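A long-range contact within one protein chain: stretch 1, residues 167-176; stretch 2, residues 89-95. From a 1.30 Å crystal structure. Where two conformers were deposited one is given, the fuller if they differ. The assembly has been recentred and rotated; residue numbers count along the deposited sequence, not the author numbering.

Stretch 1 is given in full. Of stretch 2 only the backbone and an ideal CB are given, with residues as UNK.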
# COMPACT_ATOMS: atom_id res chain seq x y z
N ASP A 167 -11.05 4.15 -6.60
CA ASP A 167 -9.61 4.27 -6.56
C ASP A 167 -9.02 2.91 -6.24
O ASP A 167 -7.94 2.57 -6.79
CB ASP A 167 -9.19 5.24 -5.50
CG ASP A 167 -9.51 6.68 -5.88
OD1 ASP A 167 -9.86 6.89 -7.06
OD2 ASP A 167 -9.44 7.52 -4.99
N ILE A 168 -9.64 2.16 -5.37
CA ILE A 168 -9.21 0.77 -5.11
C ILE A 168 -9.27 -0.08 -6.36
O ILE A 168 -8.31 -0.79 -6.72
CB ILE A 168 -10.03 0.20 -4.00
CG1 ILE A 168 -9.71 1.00 -2.72
CG2 ILE A 168 -9.69 -1.29 -3.81
CD1 ILE A 168 -10.79 0.79 -1.70
N LYS A 169 -10.41 -0.03 -7.06
CA LYS A 169 -10.61 -0.75 -8.30
C LYS A 169 -9.59 -0.37 -9.34
O LYS A 169 -9.12 -1.27 -10.07
CB LYS A 169 -12.04 -0.53 -8.82
CG LYS A 169 -13.09 -1.24 -7.98
CD LYS A 169 -14.51 -0.95 -8.47
CE LYS A 169 -15.55 -1.87 -7.86
NZ LYS A 169 -16.89 -1.18 -7.90
N LEU A 170 -9.20 0.88 -9.44
CA LEU A 170 -8.22 1.34 -10.40
C LEU A 170 -6.87 0.70 -10.10
O LEU A 170 -6.14 0.27 -11.03
CB LEU A 170 -8.06 2.88 -10.37
CG LEU A 170 -7.12 3.44 -11.45
CD1 LEU A 170 -7.64 3.01 -12.84
CD2 LEU A 170 -7.07 4.96 -11.34
N ASP A 171 -6.44 0.71 -8.83
CA ASP A 171 -5.17 0.01 -8.49
C ASP A 171 -5.23 -1.45 -8.89
O ASP A 171 -4.25 -1.94 -9.48
CB ASP A 171 -4.89 0.07 -7.00
CG ASP A 171 -4.34 1.37 -6.51
OD1 ASP A 171 -3.90 2.23 -7.36
OD2 ASP A 171 -4.18 1.51 -5.25
N ILE A 172 -6.35 -2.12 -8.66
CA ILE A 172 -6.48 -3.53 -8.99
C ILE A 172 -6.41 -3.76 -10.52
O ILE A 172 -5.66 -4.61 -11.06
CB ILE A 172 -7.81 -4.08 -8.49
CG1 ILE A 172 -7.79 -4.10 -6.95
CG2 ILE A 172 -8.02 -5.54 -9.01
CD1 ILE A 172 -9.25 -4.29 -6.45
N ASP A 173 -7.05 -2.86 -11.25
CA ASP A 173 -7.08 -2.91 -12.74
C ASP A 173 -5.70 -2.66 -13.28
O ASP A 173 -5.25 -3.40 -14.21
CB ASP A 173 -8.05 -1.84 -13.32
CG ASP A 173 -9.50 -2.17 -13.08
OD1 ASP A 173 -9.85 -3.26 -12.59
OD2 ASP A 173 -10.22 -1.18 -13.35
N ILE A 174 -4.95 -1.71 -12.73
CA ILE A 174 -3.57 -1.47 -13.14
C ILE A 174 -2.72 -2.68 -12.85
O ILE A 174 -1.90 -3.13 -13.71
CB ILE A 174 -2.98 -0.20 -12.54
CG1 ILE A 174 -3.71 1.02 -13.12
CG2 ILE A 174 -1.47 -0.11 -12.74
CD1 ILE A 174 -3.42 2.25 -12.34
N ALA A 175 -2.86 -3.23 -11.63
CA ALA A 175 -2.15 -4.45 -11.31
C ALA A 175 -2.37 -5.53 -12.32
O ALA A 175 -1.41 -6.16 -12.78
CB ALA A 175 -2.44 -4.90 -9.88
N ARG A 176 -3.62 -5.79 -12.67
CA ARG A 176 -3.95 -6.87 -13.59
C ARG A 176 -3.41 -6.54 -14.97
O ARG A 176 -2.90 -7.48 -15.64
CB ARG A 176 -5.46 -7.16 -13.58
CG ARG A 176 -5.87 -7.79 -12.20
CD ARG A 176 -7.24 -8.46 -12.22
NE ARG A 176 -8.23 -7.40 -12.43
CZ ARG A 176 -9.39 -7.23 -11.77
NH1 ARG A 176 -9.77 -8.10 -10.79
NH2 ARG A 176 -10.12 -6.17 -12.12
N UNK A 89 4.62 3.89 -1.77
CA UNK A 89 3.21 4.13 -2.00
C UNK A 89 2.44 2.88 -1.93
O UNK A 89 2.83 1.86 -2.61
CB UNK A 89 2.97 4.81 -3.35
N UNK A 90 1.43 2.78 -1.05
CA UNK A 90 0.63 1.58 -0.96
C UNK A 90 -0.27 1.53 -2.18
O UNK A 90 -1.00 2.54 -2.40
CB UNK A 90 -0.18 1.54 0.34
N UNK A 91 -0.35 0.42 -2.88
CA UNK A 91 -1.31 0.23 -3.95
C UNK A 91 -2.17 -0.95 -3.59
O UNK A 91 -1.72 -2.00 -3.14
CB UNK A 91 -0.62 0.02 -5.30
N UNK A 92 -3.47 -0.88 -3.85
CA UNK A 92 -4.40 -1.95 -3.45
C UNK A 92 -4.39 -3.08 -4.37
O UNK A 92 -4.71 -2.93 -5.59
CB UNK A 92 -5.83 -1.43 -3.34
N UNK A 93 -4.22 -4.30 -3.82
CA UNK A 93 -4.53 -5.49 -4.53
C UNK A 93 -5.04 -6.51 -3.52
O UNK A 93 -4.45 -7.55 -3.31
CB UNK A 93 -3.32 -6.00 -5.31
N UNK A 94 -6.31 -6.32 -3.10
CA UNK A 94 -6.95 -7.35 -2.29
C UNK A 94 -7.16 -8.58 -3.15
O UNK A 94 -7.77 -8.49 -4.21
CB UNK A 94 -8.28 -6.86 -1.71
N UNK A 95 -6.72 -9.73 -2.72
CA UNK A 95 -6.72 -10.95 -3.56
C UNK A 95 -8.08 -11.60 -3.41
O UNK A 95 -8.68 -11.64 -2.34
CB UNK A 95 -5.60 -11.92 -3.17

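The helix of stretch 1 crosses the strand of stretch 2 almost at a right angle (86°), with the axes 7.1 Å apart at their closest, so only a few consecutive positions of the strand can meet it. Asp-171 points its CA-to-CB bond toward the strand and brings a carboxylate to the crossing, flanked along the helix by the aliphatic side chains of Ile-168, Ile-172 and Ile-174 and by the methyl group of Ala-175.

Position 89 has extended backbone angles (-121/123), and no atom of stretch 1 lies within 5.5 Å of its ideal CB. The helix therefore sets no preference, and a beta-branched residue would suit the strand as well as many others. The residue is Val-89, which makes no contact here.

Position 90 is likewise extended and its CB is also beyond 5.5 Å of the helix, so its side chain is little constrained from this side. It is Trp-90. Its carbonyl takes part instead: one water donates to both Trp-90 O (2.8 Å) and Asp-171 OD2 (2.7 Å), bridging backbone and carboxylate.

At position 91 the CB points sideways and lies 3.9 Å from Asp-171 OD2. A negative charge would be poorly placed beside this carboxylate, whereas lysine, arginine or a neutral hydrogen-bond donor could answer it; a longer chain could also reach the methyl end of Ile-174. The residue is Arg-91, with chi1, chi2 and chi3 all m. This folded chain brings NE to 3.1 Å and NH2 to 3.2 Å from Asp-171 OD1, two hydrogen bonds within a salt bridge. Asp-171 OD1 and Ile-174 CD1 both lie at the guanidinium edge, the latter 3.8 Å from Arg-91 NH2.

Position 92 comes close to the helix, its backbone lying nearest to that of Asp-171. Its backbone N offers a hydrogen to Asp-171 OD2 at 2.9 Å and 170°, a nearly straight bond available to any residue except proline. The CB points sideways, 3.9 Å from both Asp-171 OD2 and Ile-168 CG2, so a flat ring or an aliphatic chain could pack on the isoleucine. The residue is His-92, and Ile-168 CG1 sits over one face of its ring, 4.0 Å from the centroid, in a CH-pi contact.

Position 93 leaves the strand with angles of -147/77. Its CB lies 4.8 Å from Ala-175 CB and 5.1 Å from Ile-172 CG1, an apolar surface with room for a medium-sized aliphatic or perhaps an aromatic side chain. Leu-93 (chi1 t, chi2 p) fills it, placing CD1 3.9 Å from Ala-175 CB and 4.1 Å from Ile-172 CG2.

At position 94 the CB is 5.5 Å from Ile-172 CD1, and a phi of -68° is compatible with proline as well as with small or aliphatic residues. Pro-94 closes the apolar patch, its CG 3.8 Å from Ile-172 CD1.

Position 95 is out of reach of the helix and could hold many residues; Leu-95 makes no contact with it.

Stretch 2 89-95: VWRHLPL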
# COMPACT_ATOMS: atom_id res chain seq x y z
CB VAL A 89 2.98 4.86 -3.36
CG1 VAL A 89 1.50 4.99 -3.63
CG2 VAL A 89 3.68 6.24 -3.34
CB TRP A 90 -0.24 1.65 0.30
CG TRP A 90 -1.22 0.50 0.49
CD1 TRP A 90 -2.47 0.35 -0.06
CD2 TRP A 90 -1.01 -0.70 1.29
NE1 TRP A 90 -3.05 -0.78 0.38
CE2 TRP A 90 -2.22 -1.45 1.22
CE3 TRP A 90 0.05 -1.12 2.12
CZ2 TRP A 90 -2.38 -2.64 1.91
CZ3 TRP A 90 -0.15 -2.29 2.84
CH2 TRP A 90 -1.35 -3.03 2.72
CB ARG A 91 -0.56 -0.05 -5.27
CG ARG A 91 0.48 1.01 -5.67
CD ARG A 91 -0.06 2.41 -5.78
NE ARG A 91 -0.83 2.39 -6.95
CZ ARG A 91 -0.38 2.56 -8.20
NH1 ARG A 91 0.91 2.75 -8.47
NH2 ARG A 91 -1.24 2.47 -9.21
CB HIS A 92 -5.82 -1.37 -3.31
CG HIS A 92 -5.93 -0.38 -2.25
ND1 HIS A 92 -5.94 -0.71 -0.93
CD2 HIS A 92 -6.10 1.01 -2.34
CE1 HIS A 92 -6.07 0.43 -0.23
NE2 HIS A 92 -6.13 1.48 -1.07
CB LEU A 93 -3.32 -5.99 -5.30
CG LEU A 93 -3.52 -7.22 -6.19
CD1 LEU A 93 -4.56 -6.88 -7.26
CD2 LEU A 93 -2.21 -7.66 -6.84
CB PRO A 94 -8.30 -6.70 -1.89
CG PRO A 94 -8.49 -5.62 -2.93
CD PRO A 94 -7.14 -5.11 -3.29
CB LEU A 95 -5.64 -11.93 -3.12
CG LEU A 95 -4.20 -11.37 -3.31
CD1 LEU A 95 -3.24 -12.44 -2.75
CD2 LEU A 95 -3.97 -11.06 -4.78
O HOH W 1 -3.11 3.58 -3.89
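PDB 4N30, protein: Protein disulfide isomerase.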